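Local atomic coordinates of MATE family efflux transporter (Vibrio cholerae, PDB entry 6IDP), a protein that probably exports drugs and other toxic compounds across the bacterial membrane in exchange for protons, as a MATE-family multidrug transporter. Residues S27-S30 with F31-V34; V172-L175 with I176-I180; S140-T143 with G144-Y148; G272-F275 with E276-L280. All blocks are in the same frame, centred on the assembly; numbering follows the deposited sequence.

Interaction 1: S27-S30 with F31-V34; sequences SLMS and FQLV. With OLC ((2R)-2,3-dihydroxypropyl (9Z)-octadec-9-enoate), chain O.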
loop_
_atom_site.group_PDB
_atom_site.type_symbol
_atom_site.label_atom_id
_atom_site.label_comp_id
_atom_site.label_asym_id
_atom_site.label_seq_id
_atom_site.Cartn_x
_atom_site.Cartn_y
_atom_site.Cartn_z
ATOM N N SER A 27 4.604 -9.140 9.262
ATOM C CA SER A 27 6.011 -9.213 9.634
ATOM C C SER A 27 6.674 -7.862 9.398
ATOM O O SER A 27 7.509 -7.417 10.185
ATOM C CB SER A 27 6.729 -10.307 8.840
ATOM O OG SER A 27 6.781 -9.987 7.461
ATOM N N LEU A 28 6.276 -7.214 8.307
ATOM C CA LEU A 28 6.777 -5.895 7.951
ATOM C C LEU A 28 6.438 -4.849 9.014
ATOM O O LEU A 28 7.303 -4.081 9.439
ATOM C CB LEU A 28 6.213 -5.473 6.590
ATOM C CG LEU A 28 6.526 -4.069 6.082
ATOM C CD1 LEU A 28 8.023 -3.833 6.075
ATOM C CD2 LEU A 28 5.943 -3.868 4.690
ATOM N N MET A 29 5.184 -4.824 9.450
ATOM C CA MET A 29 4.747 -3.841 10.438
ATOM C C MET A 29 5.305 -4.133 11.829
ATOM O O MET A 29 5.391 -3.239 12.668
ATOM C CB MET A 29 3.220 -3.781 10.489
ATOM C CG MET A 29 2.575 -3.380 9.177
ATOM S SD MET A 29 0.778 -3.417 9.276
ATOM C CE MET A 29 0.500 -5.133 9.694
ATOM N N SER A 30 5.677 -5.386 12.067
ATOM C CA SER A 30 6.280 -5.774 13.337
ATOM C C SER A 30 7.673 -5.169 13.479
ATOM O O SER A 30 8.042 -4.690 14.552
ATOM C CB SER A 30 6.347 -7.297 13.467
ATOM O OG SER A 30 5.054 -7.851 13.643
ATOM N N PHE A 31 8.441 -5.192 12.393
ATOM C CA PHE A 31 9.757 -4.565 12.383
ATOM C C PHE A 31 9.656 -3.053 12.550
ATOM O O PHE A 31 10.343 -2.465 13.385
ATOM C CB PHE A 31 10.511 -4.875 11.086
ATOM C CG PHE A 31 11.579 -3.869 10.767
ATOM C CD1 PHE A 31 12.783 -3.881 11.452
ATOM C CD2 PHE A 31 11.372 -2.894 9.803
ATOM C CE1 PHE A 31 13.765 -2.947 11.174
ATOM C CE2 PHE A 31 12.350 -1.957 9.524
ATOM C CZ PHE A 31 13.545 -1.984 10.209
ATOM N N GLN A 32 8.802 -2.440 11.734
ATOM C CA GLN A 32 8.655 -0.987 11.682
ATOM C C GLN A 32 8.286 -0.378 13.033
ATOM O O GLN A 32 8.768 0.699 13.382
ATOM C CB GLN A 32 7.602 -0.601 10.639
ATOM C CG GLN A 32 7.990 -0.930 9.204
ATOM C CD GLN A 32 6.881 -0.630 8.211
ATOM O OE1 GLN A 32 5.697 -0.741 8.530
ATOM N NE2 GLN A 32 7.262 -0.241 6.998
ATOM N N LEU A 33 7.430 -1.066 13.783
ATOM C CA LEU A 33 7.007 -0.585 15.094
ATOM C C LEU A 33 8.189 -0.578 16.060
ATOM O O LEU A 33 8.392 0.383 16.803
ATOM C CB LEU A 33 5.870 -1.447 15.650
ATOM C CG LEU A 33 4.758 -0.712 16.408
ATOM C CD1 LEU A 33 3.856 0.045 15.440
ATOM C CD2 LEU A 33 3.945 -1.668 17.272
ATOM N N VAL A 34 8.968 -1.655 16.037
ATOM C CA VAL A 34 10.155 -1.765 16.877
ATOM C C VAL A 34 11.272 -0.869 16.339
ATOM O O VAL A 34 12.091 -0.355 17.101
ATOM C CB VAL A 34 10.645 -3.228 16.966
ATOM C CG1 VAL A 34 11.798 -3.352 17.949
ATOM C CG2 VAL A 34 9.503 -4.139 17.382
HETATM C C18 OLC O . 12.058 -3.102 6.245
HETATM C C17 OLC O . 11.067 -1.957 6.291
HETATM C C16 OLC O . 11.449 -0.890 5.290
HETATM C C15 OLC O . 10.199 -0.175 4.826
HETATM C C14 OLC O . 10.459 0.501 3.498
#

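Interaction 2: V172-L175 with I176-I180; sequences VLNL and ILDPI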
loop_
_atom_site.group_PDB
_atom_site.type_symbol
_atom_site.label_atom_id
_atom_site.label_comp_id
_atom_site.label_asym_id
_atom_site.label_seq_id
_atom_site.Cartn_x
_atom_site.Cartn_y
_atom_site.Cartn_z
ATOM N N VAL A 172 12.740 -9.783 9.806
ATOM C CA VAL A 172 13.491 -10.327 10.930
ATOM C C VAL A 172 14.954 -9.914 10.833
ATOM O O VAL A 172 15.556 -9.483 11.819
ATOM C CB VAL A 172 13.389 -11.867 10.991
ATOM C CG1 VAL A 172 14.511 -12.454 11.837
ATOM C CG2 VAL A 172 12.034 -12.285 11.533
ATOM N N LEU A 173 15.514 -10.034 9.633
ATOM C CA LEU A 173 16.909 -9.679 9.404
ATOM C C LEU A 173 17.157 -8.200 9.704
ATOM O O LEU A 173 18.161 -7.847 10.323
ATOM C CB LEU A 173 17.314 -10.013 7.965
ATOM C CG LEU A 173 18.804 -9.966 7.629
ATOM C CD1 LEU A 173 19.610 -10.738 8.662
ATOM C CD2 LEU A 173 19.054 -10.524 6.235
ATOM N N ASN A 174 16.236 -7.339 9.282
ATOM C CA ASN A 174 16.357 -5.909 9.546
ATOM C C ASN A 174 16.208 -5.601 11.033
ATOM O O ASN A 174 16.833 -4.675 11.550
ATOM C CB ASN A 174 15.317 -5.122 8.741
ATOM C CG ASN A 174 15.705 -3.666 8.547
ATOM O OD1 ASN A 174 16.525 -3.120 9.287
ATOM N ND2 ASN A 174 15.102 -3.024 7.552
ATOM N N LEU A 175 15.377 -6.385 11.714
ATOM C CA LEU A 175 15.169 -6.224 13.151
ATOM C C LEU A 175 16.459 -6.523 13.913
ATOM O O LEU A 175 16.822 -5.803 14.838
ATOM C CB LEU A 175 14.034 -7.136 13.627
ATOM C CG LEU A 175 13.432 -6.945 15.025
ATOM C CD1 LEU A 175 14.210 -7.709 16.095
ATOM C CD2 LEU A 175 13.306 -5.466 15.381
ATOM N N ILE A 176 17.150 -7.584 13.508
ATOM C CA ILE A 176 18.399 -7.988 14.147
ATOM C C ILE A 176 19.538 -7.006 13.867
ATOM O O ILE A 176 20.300 -6.655 14.767
ATOM C CB ILE A 176 18.831 -9.398 13.685
ATOM C CG1 ILE A 176 17.783 -10.437 14.085
ATOM C CG2 ILE A 176 20.186 -9.763 14.269
ATOM C CD1 ILE A 176 18.110 -11.842 13.619
ATOM N N LEU A 177 19.649 -6.564 12.619
ATOM C CA LEU A 177 20.739 -5.678 12.214
ATOM C C LEU A 177 20.554 -4.249 12.721
ATOM O O LEU A 177 21.523 -3.496 12.839
ATOM C CB LEU A 177 20.878 -5.671 10.690
ATOM C CG LEU A 177 21.338 -6.986 10.057
ATOM C CD1 LEU A 177 21.313 -6.898 8.538
ATOM C CD2 LEU A 177 22.727 -7.358 10.552
ATOM N N ASP A 178 19.311 -3.887 13.025
ATOM C CA ASP A 178 18.975 -2.521 13.422
ATOM C C ASP A 178 19.779 -2.019 14.633
ATOM O O ASP A 178 20.483 -1.018 14.515
ATOM C CB ASP A 178 17.468 -2.404 13.700
ATOM C CG ASP A 178 16.780 -1.404 12.789
ATOM O OD1 ASP A 178 17.397 -0.982 11.789
ATOM O OD2 ASP A 178 15.616 -1.047 13.070
ATOM N N PRO A 179 19.702 -2.707 15.791
ATOM C CA PRO A 179 20.429 -2.111 16.921
ATOM C C PRO A 179 21.948 -2.209 16.784
ATOM O O PRO A 179 22.668 -1.428 17.407
ATOM C CB PRO A 179 19.939 -2.928 18.116
ATOM C CG PRO A 179 19.637 -4.261 17.542
ATOM C CD PRO A 179 19.090 -3.998 16.162
ATOM N N ILE A 180 22.423 -3.154 15.978
ATOM C CA ILE A 180 23.857 -3.350 15.789
ATOM C C ILE A 180 24.490 -2.179 15.039
ATOM O O ILE A 180 25.561 -1.699 15.408
ATOM C CB ILE A 180 24.146 -4.661 15.026
ATOM C CG1 ILE A 180 23.631 -5.862 15.822
ATOM C CG2 ILE A 180 25.636 -4.807 14.748
ATOM C CD1 ILE A 180 23.912 -7.195 15.165
#

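Interaction 3: S140-T143 with G144-Y148; sequences SAWT and GAMLY. With OLC ((2R)-2,3-dihydroxypropyl (9Z)-octadec-9-enoate), chain B; OLC ((2R)-2,3-dihydroxypropyl (9Z)-octadec-9-enoate), chain R.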
loop_
_atom_site.group_PDB
_atom_site.type_symbol
_atom_site.label_atom_id
_atom_site.label_comp_id
_atom_site.label_asym_id
_atom_site.label_seq_id
_atom_site.Cartn_x
_atom_site.Cartn_y
_atom_site.Cartn_z
ATOM N N SER A 140 18.627 2.878 0.289
ATOM C CA SER A 140 17.735 1.876 0.859
ATOM C C SER A 140 16.383 1.902 0.160
ATOM O O SER A 140 15.729 0.870 0.019
ATOM C CB SER A 140 17.552 2.104 2.364
ATOM O OG SER A 140 16.805 3.282 2.608
ATOM N N ALA A 141 15.965 3.088 -0.272
ATOM C CA ALA A 141 14.703 3.229 -0.988
ATOM C C ALA A 141 14.783 2.552 -2.353
ATOM O O ALA A 141 13.827 1.914 -2.796
ATOM C CB ALA A 141 14.337 4.698 -1.138
ATOM N N TRP A 142 15.929 2.690 -3.016
ATOM C CA TRP A 142 16.126 2.078 -4.324
ATOM C C TRP A 142 16.149 0.560 -4.206
ATOM O O TRP A 142 15.512 -0.143 -4.989
ATOM C CB TRP A 142 17.421 2.575 -4.974
ATOM C CG TRP A 142 17.617 2.056 -6.372
ATOM C CD1 TRP A 142 17.214 2.653 -7.532
ATOM C CD2 TRP A 142 18.256 0.830 -6.754
ATOM N NE1 TRP A 142 17.564 1.878 -8.611
ATOM C CE2 TRP A 142 18.203 0.754 -8.161
ATOM C CE3 TRP A 142 18.865 -0.209 -6.044
ATOM C CZ2 TRP A 142 18.741 -0.322 -8.871
ATOM C CZ3 TRP A 142 19.397 -1.275 -6.750
ATOM C CH2 TRP A 142 19.331 -1.323 -8.148
ATOM N N THR A 143 16.893 0.065 -3.223
ATOM C CA THR A 143 17.002 -1.367 -2.983
ATOM C C THR A 143 15.635 -1.965 -2.634
ATOM O O THR A 143 15.295 -3.056 -3.086
ATOM C CB THR A 143 18.011 -1.666 -1.854
ATOM O OG1 THR A 143 19.252 -1.014 -2.143
ATOM C CG2 THR A 143 18.255 -3.157 -1.722
ATOM N N GLY A 144 14.855 -1.236 -1.838
ATOM C CA GLY A 144 13.519 -1.667 -1.468
ATOM C C GLY A 144 12.562 -1.691 -2.645
ATOM O O GLY A 144 11.744 -2.602 -2.773
ATOM N N ALA A 145 12.667 -0.682 -3.505
ATOM C CA ALA A 145 11.839 -0.599 -4.701
ATOM C C ALA A 145 12.111 -1.775 -5.637
ATOM O O ALA A 145 11.181 -2.369 -6.177
ATOM C CB ALA A 145 12.079 0.718 -5.421
ATOM N N MET A 146 13.390 -2.105 -5.814
ATOM C CA MET A 146 13.796 -3.203 -6.684
ATOM C C MET A 146 13.308 -4.553 -6.175
ATOM O O MET A 146 12.852 -5.387 -6.959
ATOM C CB MET A 146 15.318 -3.234 -6.837
ATOM C CG MET A 146 15.894 -2.036 -7.555
ATOM S SD MET A 146 15.130 -1.755 -9.162
ATOM C CE MET A 146 15.437 -3.324 -9.976
ATOM N N LEU A 147 13.427 -4.772 -4.869
ATOM C CA LEU A 147 12.913 -5.992 -4.257
ATOM C C LEU A 147 11.404 -6.077 -4.476
ATOM O O LEU A 147 10.870 -7.145 -4.774
ATOM C CB LEU A 147 13.247 -6.038 -2.763
ATOM C CG LEU A 147 12.825 -7.287 -1.983
ATOM C CD1 LEU A 147 13.400 -8.543 -2.621
ATOM C CD2 LEU A 147 13.255 -7.189 -0.527
ATOM N N TYR A 148 10.729 -4.938 -4.343
ATOM C CA TYR A 148 9.288 -4.874 -4.547
ATOM C C TYR A 148 8.908 -5.205 -5.992
ATOM O O TYR A 148 7.888 -5.851 -6.238
ATOM C CB TYR A 148 8.750 -3.491 -4.164
ATOM C CG TYR A 148 7.241 -3.392 -4.247
ATOM C CD1 TYR A 148 6.439 -3.865 -3.218
ATOM C CD2 TYR A 148 6.618 -2.834 -5.358
ATOM C CE1 TYR A 148 5.061 -3.785 -3.287
ATOM C CE2 TYR A 148 5.236 -2.749 -5.437
ATOM C CZ TYR A 148 4.465 -3.226 -4.397
ATOM O OH TYR A 148 3.093 -3.145 -4.464
HETATM C C18 OLC B . 10.074 -5.552 0.907
HETATM C C10 OLC B . 4.311 -1.513 0.647
HETATM C C9 OLC B . 3.068 -1.981 0.410
HETATM C C17 OLC B . 9.447 -4.521 -0.004
HETATM C C11 OLC B . 5.174 -1.021 -0.493
HETATM C C8 OLC B . 2.521 -2.018 -0.999
HETATM C C16 OLC B . 10.257 -3.243 0.043
HETATM C C12 OLC B . 6.574 -0.735 0.008
HETATM C C15 OLC B . 9.355 -2.045 -0.173
HETATM C C13 OLC B . 7.079 -1.919 0.804
HETATM C C14 OLC B . 8.560 -1.762 1.083
HETATM C C18 OLC R . 21.179 3.252 -7.037
HETATM C C10 OLC R . 23.356 10.688 -5.908
HETATM C C9 OLC R . 24.302 11.586 -6.260
HETATM C C17 OLC R . 21.057 3.950 -5.699
HETATM C C11 OLC R . 23.129 10.322 -4.457
HETATM C C8 OLC R . 25.165 12.261 -5.213
HETATM C C16 OLC R . 20.739 5.413 -5.921
HETATM C C12 OLC R . 21.678 9.941 -4.249
HETATM C C7 OLC R . 26.088 13.256 -5.883
HETATM C C15 OLC R . 21.019 6.207 -4.660
HETATM C C13 OLC R . 21.579 8.486 -3.843
HETATM C C6 OLC R . 26.523 14.298 -4.875
HETATM C C14 OLC R . 21.001 7.685 -4.989
HETATM C C5 OLC R . 26.524 15.664 -5.524
#

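Interaction 4: G272-F275 with E276-L280; sequences GSRF and EFFAL. With OLC ((2R)-2,3-dihydroxypropyl (9Z)-octadec-9-enoate), chain N.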
loop_
_atom_site.group_PDB
_atom_site.type_symbol
_atom_site.label_atom_id
_atom_site.label_comp_id
_atom_site.label_asym_id
_atom_site.label_seq_id
_atom_site.Cartn_x
_atom_site.Cartn_y
_atom_site.Cartn_z
ATOM N N GLY A 272 -6.494 6.172 16.244
ATOM C CA GLY A 272 -7.653 5.639 15.552
ATOM C C GLY A 272 -7.348 5.198 14.130
ATOM O O GLY A 272 -7.841 4.162 13.672
ATOM N N SER A 273 -6.535 5.986 13.431
ATOM C CA SER A 273 -6.131 5.666 12.065
ATOM C C SER A 273 -5.219 4.447 12.046
ATOM O O SER A 273 -5.301 3.609 11.146
ATOM C CB SER A 273 -5.423 6.858 11.419
ATOM O OG SER A 273 -6.274 7.986 11.355
ATOM N N ARG A 274 -4.342 4.367 13.041
ATOM C CA ARG A 274 -3.460 3.221 13.201
ATOM C C ARG A 274 -4.275 1.946 13.378
ATOM O O ARG A 274 -3.958 0.911 12.789
ATOM C CB ARG A 274 -2.524 3.428 14.394
ATOM C CG ARG A 274 -1.616 2.249 14.686
ATOM C CD ARG A 274 -0.827 2.474 15.964
ATOM N NE ARG A 274 -0.088 3.732 15.930
ATOM C CZ ARG A 274 1.156 3.854 15.480
ATOM N NH1 ARG A 274 1.807 2.793 15.026
ATOM N NH2 ARG A 274 1.751 5.040 15.486
ATOM N N PHE A 275 -5.330 2.031 14.184
ATOM C CA PHE A 275 -6.209 0.889 14.394
ATOM C C PHE A 275 -6.923 0.496 13.101
ATOM O O PHE A 275 -7.045 -0.691 12.798
ATOM C CB PHE A 275 -7.240 1.175 15.488
ATOM C CG PHE A 275 -8.182 0.028 15.738
ATOM C CD1 PHE A 275 -9.399 -0.048 15.079
ATOM C CD2 PHE A 275 -7.842 -0.983 16.623
ATOM C CE1 PHE A 275 -10.257 -1.106 15.299
ATOM C CE2 PHE A 275 -8.703 -2.043 16.849
ATOM C CZ PHE A 275 -9.909 -2.104 16.186
ATOM N N GLU A 276 -7.403 1.492 12.358
ATOM C CA GLU A 276 -8.044 1.258 11.062
ATOM C C GLU A 276 -7.138 0.461 10.134
ATOM O O GLU A 276 -7.586 -0.465 9.459
ATOM C CB GLU A 276 -8.417 2.577 10.379
ATOM C CG GLU A 276 -9.705 3.222 10.856
ATOM C CD GLU A 276 -10.111 4.399 9.983
ATOM O OE1 GLU A 276 -9.995 4.286 8.743
ATOM O OE2 GLU A 276 -10.533 5.439 10.533
ATOM N N PHE A 277 -5.864 0.839 10.102
ATOM C CA PHE A 277 -4.893 0.187 9.237
ATOM C C PHE A 277 -4.770 -1.292 9.582
ATOM O O PHE A 277 -4.815 -2.150 8.698
ATOM C CB PHE A 277 -3.530 0.873 9.342
ATOM C CG PHE A 277 -2.555 0.441 8.287
ATOM C CD1 PHE A 277 -2.526 1.075 7.056
ATOM C CD2 PHE A 277 -1.674 -0.602 8.519
ATOM C CE1 PHE A 277 -1.633 0.680 6.077
ATOM C CE2 PHE A 277 -0.781 -1.001 7.542
ATOM C CZ PHE A 277 -0.760 -0.359 6.321
ATOM N N PHE A 278 -4.623 -1.586 10.869
ATOM C CA PHE A 278 -4.517 -2.967 11.319
ATOM C C PHE A 278 -5.812 -3.741 11.092
ATOM O O PHE A 278 -5.778 -4.908 10.705
ATOM C CB PHE A 278 -4.126 -3.022 12.795
ATOM C CG PHE A 278 -2.645 -3.043 13.026
ATOM C CD1 PHE A 278 -1.915 -4.196 12.790
ATOM C CD2 PHE A 278 -1.980 -1.914 13.480
ATOM C CE1 PHE A 278 -0.549 -4.225 12.999
ATOM C CE2 PHE A 278 -0.613 -1.936 13.692
ATOM C CZ PHE A 278 0.102 -3.094 13.451
ATOM N N ALA A 279 -6.950 -3.091 11.320
ATOM C CA ALA A 279 -8.244 -3.743 11.133
ATOM C C ALA A 279 -8.471 -4.137 9.675
ATOM O O ALA A 279 -9.252 -5.043 9.384
ATOM C CB ALA A 279 -9.371 -2.839 11.616
ATOM N N LEU A 280 -7.778 -3.458 8.765
ATOM C CA LEU A 280 -7.949 -3.687 7.334
ATOM C C LEU A 280 -6.759 -4.410 6.707
ATOM O O LEU A 280 -6.575 -4.366 5.491
ATOM C CB LEU A 280 -8.178 -2.356 6.611
ATOM C CG LEU A 280 -9.577 -1.734 6.674
ATOM C CD1 LEU A 280 -9.526 -0.280 6.237
ATOM C CD2 LEU A 280 -10.563 -2.516 5.813
HETATM C C18 OLC N . -8.196 -5.749 15.459
HETATM C C17 OLC N . -8.328 -6.313 14.062
HETATM C C16 OLC N . -7.218 -7.311 13.815
HETATM C C12 OLC N . -5.234 -10.532 10.668
HETATM C C15 OLC N . -7.346 -7.891 12.423
HETATM C C13 OLC N . -6.416 -9.619 10.915
HETATM C C14 OLC N . -6.135 -8.750 12.121
#

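Interaction 1: S27-S30 with F31-V34
Gln32 folds its side chain back over Leu28 one turn earlier on the long membrane-spanning helix 5-39, an i to i+4 pairing within the first helix of this MATE transporter. The backbone sets the pair up: Gln32 N donates a nearly straight bond to Leu28 O (3.2 Å, 167° at the hydrogen). Gln32 CB lies 3.7 Å from Leu28 O. From CB the chain turns to lie beside its own backbone N, with CG opposite the carbonyl carbon (chi1 -66°), and this sends CG back along the helix until it rests 3.2 Å from Leu28 O. The same carbonyl oxygen thus accepts the backbone N-H of Gln32 and also touches the CG methylene of the same residue. Beyond CG the chain is extended. CD passes 4.0 Å from Leu28 CD1, and there the flat amide divides: OE1 leans over the neighbouring residue, 3.8 Å from Met29 CA, while NE2 continues along the leucine to 3.8 Å from its CD1. NE2 also meets C15 of a monoolein chain, so this amide end sits against a lipid tail. Leu28 and Phe31 border the same tail. Other sides of the helix face helix 263-279 and helix 161-184. The hydroxyl of Ser30 turns back to Leu26 O of the preceding turn. The lipid comes within 3.6 Å of Leu28, measured from CD1 to C17, and within 3.5 Å of Phe31, measured from CE2 to the same carbon.

Interaction 2: V172-L175 with I176-I180
The carbonyl oxygen of Val172 receives Ile176 N at 3.0 Å with an N-H...O angle of 155°, and the next rung, Leu177 N to Leu173 O, has the same length. A third link, Asp178 N to Asn174 O, is weak because it is strongly bent (128°). Pro179 follows, and its ring nitrogen has no hydrogen for Leu175 O; instead CD of the proline ring comes against that oxygen at 3.2 Å, and the helix is kinked here. Apolar branches line the flanks. Val172 CG1 runs alongside Ile176 CD1, and Leu173 CG lies 4.1 Å from Leu177 CD1, each pair pointing the same way. The polar face differs: Asn174 OD1 and Asp178 OD1 approach to 3.4 Å, two acceptors with no bond between them, and the planes of amide and carboxylate stand 74° apart. Asn174 uses its other end, where ND2 donates to Thr196 OG1. Asp178 OD2 lies close to Asp35 of helix 5-39, and a monoolein molecule touches Asn174. Asp178 CB sits 3.2 Å from Asn174 O, the same oxygen that accepts the bent bond from Asp178 N. An asparagine, two aspartates and a threonine gathered beside a proline kink resemble the polar cluster that, in related MATE transporters, is linked to proton coupling in the N-terminal lobe.

Interaction 3: S140-T143 with G144-Y148
Trp142 and Met146, one turn apart on helix 124-156, form the tightly packed part of this contact, side chain on side chain. Met146 CG sits over the six-membered ring of the indole, 3.4 Å from its centroid and only 6° off the normal, a CH-pi contact. The sulfur follows it over the same face, with SD 4.3 Å from that centroid, and makes a Met-aromatic contact. Two bends place it there: CG turns beside the backbone N (chi1 -66°), and the chain folds again at chi2 (-54°), so that SD stays over the indole. CG is also pressed against the backbone, 3.2 Å from Trp142 O, the oxygen that accepts Met146 N. The indole itself is gripped at its nitrogen, since NE1 donates to Gly99 O of helix 84-111. Over the opposite face of this partly exposed indole lies C18, the terminal methyl of a monoolein chain, 3.8 Å from Trp142 CD2. On another flank, by contrast, lipid meets backbone and scattered side-chain atoms. A second monoolein reaches the backbone at Gly144, its C16 3.2 Å from Gly144 O. C18 of that tail lies 3.9 Å from Leu147 CD2, and the tail passes along Tyr148, whose hydroxyl oxygen meets C8. Helix 84-111 flanks Trp142, Ala145 and Met146 through Val102, Ala103 and Ile95; helix 189-213 brings Phe200 against Thr143 and Leu147; helix 54-80 lays Gln64 and Val65 beside Tyr148.

Interaction 4: G272-F275 with E276-L280
The last turns of helix 263-279, just before the break that leads into helix 281-299, hold Phe275 and Ala279 together. Ala279 N donates to Phe275 O at 2.8 Å, lying nearly along the direction of that carbonyl, while Ala279 CB meets the phenyl ring obliquely, 4.2 Å from Phe275 CE1. The ring reaches this place because CG lies opposite the backbone N (chi1 180°). A monoolein methyl, C18, also approaches the ring, 4.0 Å from Phe275 CE2. Phe278 turns differently: its ring presents an edge to the preceding turn, with Arg274 O near the ring plane, 3.5 Å from Phe278 CD2. That oxygen also accepts Phe278 N at 3.2 Å. Glu276 stretches its extended chain back along the helix, its CG 3.5 Å from Gly272 O; the Glu276 side chain also touches His352 and Leu360 of neighbouring helices. Ser273 OG returns to Trp269 O of the turn before. Leu280 leaves the helical conformation, and its N-H is shared between two carbonyls, Phe277 O and, weakly, Glu276 O; Leu360 and Leu363 of helix 360-375 lie against its side chain. Because the edge hydrogens of an aromatic ring carry a slight positive charge, the approach of Phe278 to Arg274 O is probably mildly favourable, adding a weak electrostatic component to the backbone hydrogen bonds of this turn.

How the interactions relate
Each of the four contacts joins consecutive turns of a single helix, so none closes a loop and none nests or crosses; along the chain they run as interaction 1, interaction 3, interaction 2 and interaction 4. Interaction 1, on helix 5-39, is the one that touches two others. Phe31 CZ packs on Asn174 CG (3.2 Å) and Val34 meets Leu175, tying it to interaction 2; Met29 SD lies 3.4 Å from Phe277 CE2, and Leu33 meets Arg274, joining it to interaction 4 across the two MatE ranges. Interaction 3 touches none of them, its nearest atoms about 8 Å from interactions 1 and 2.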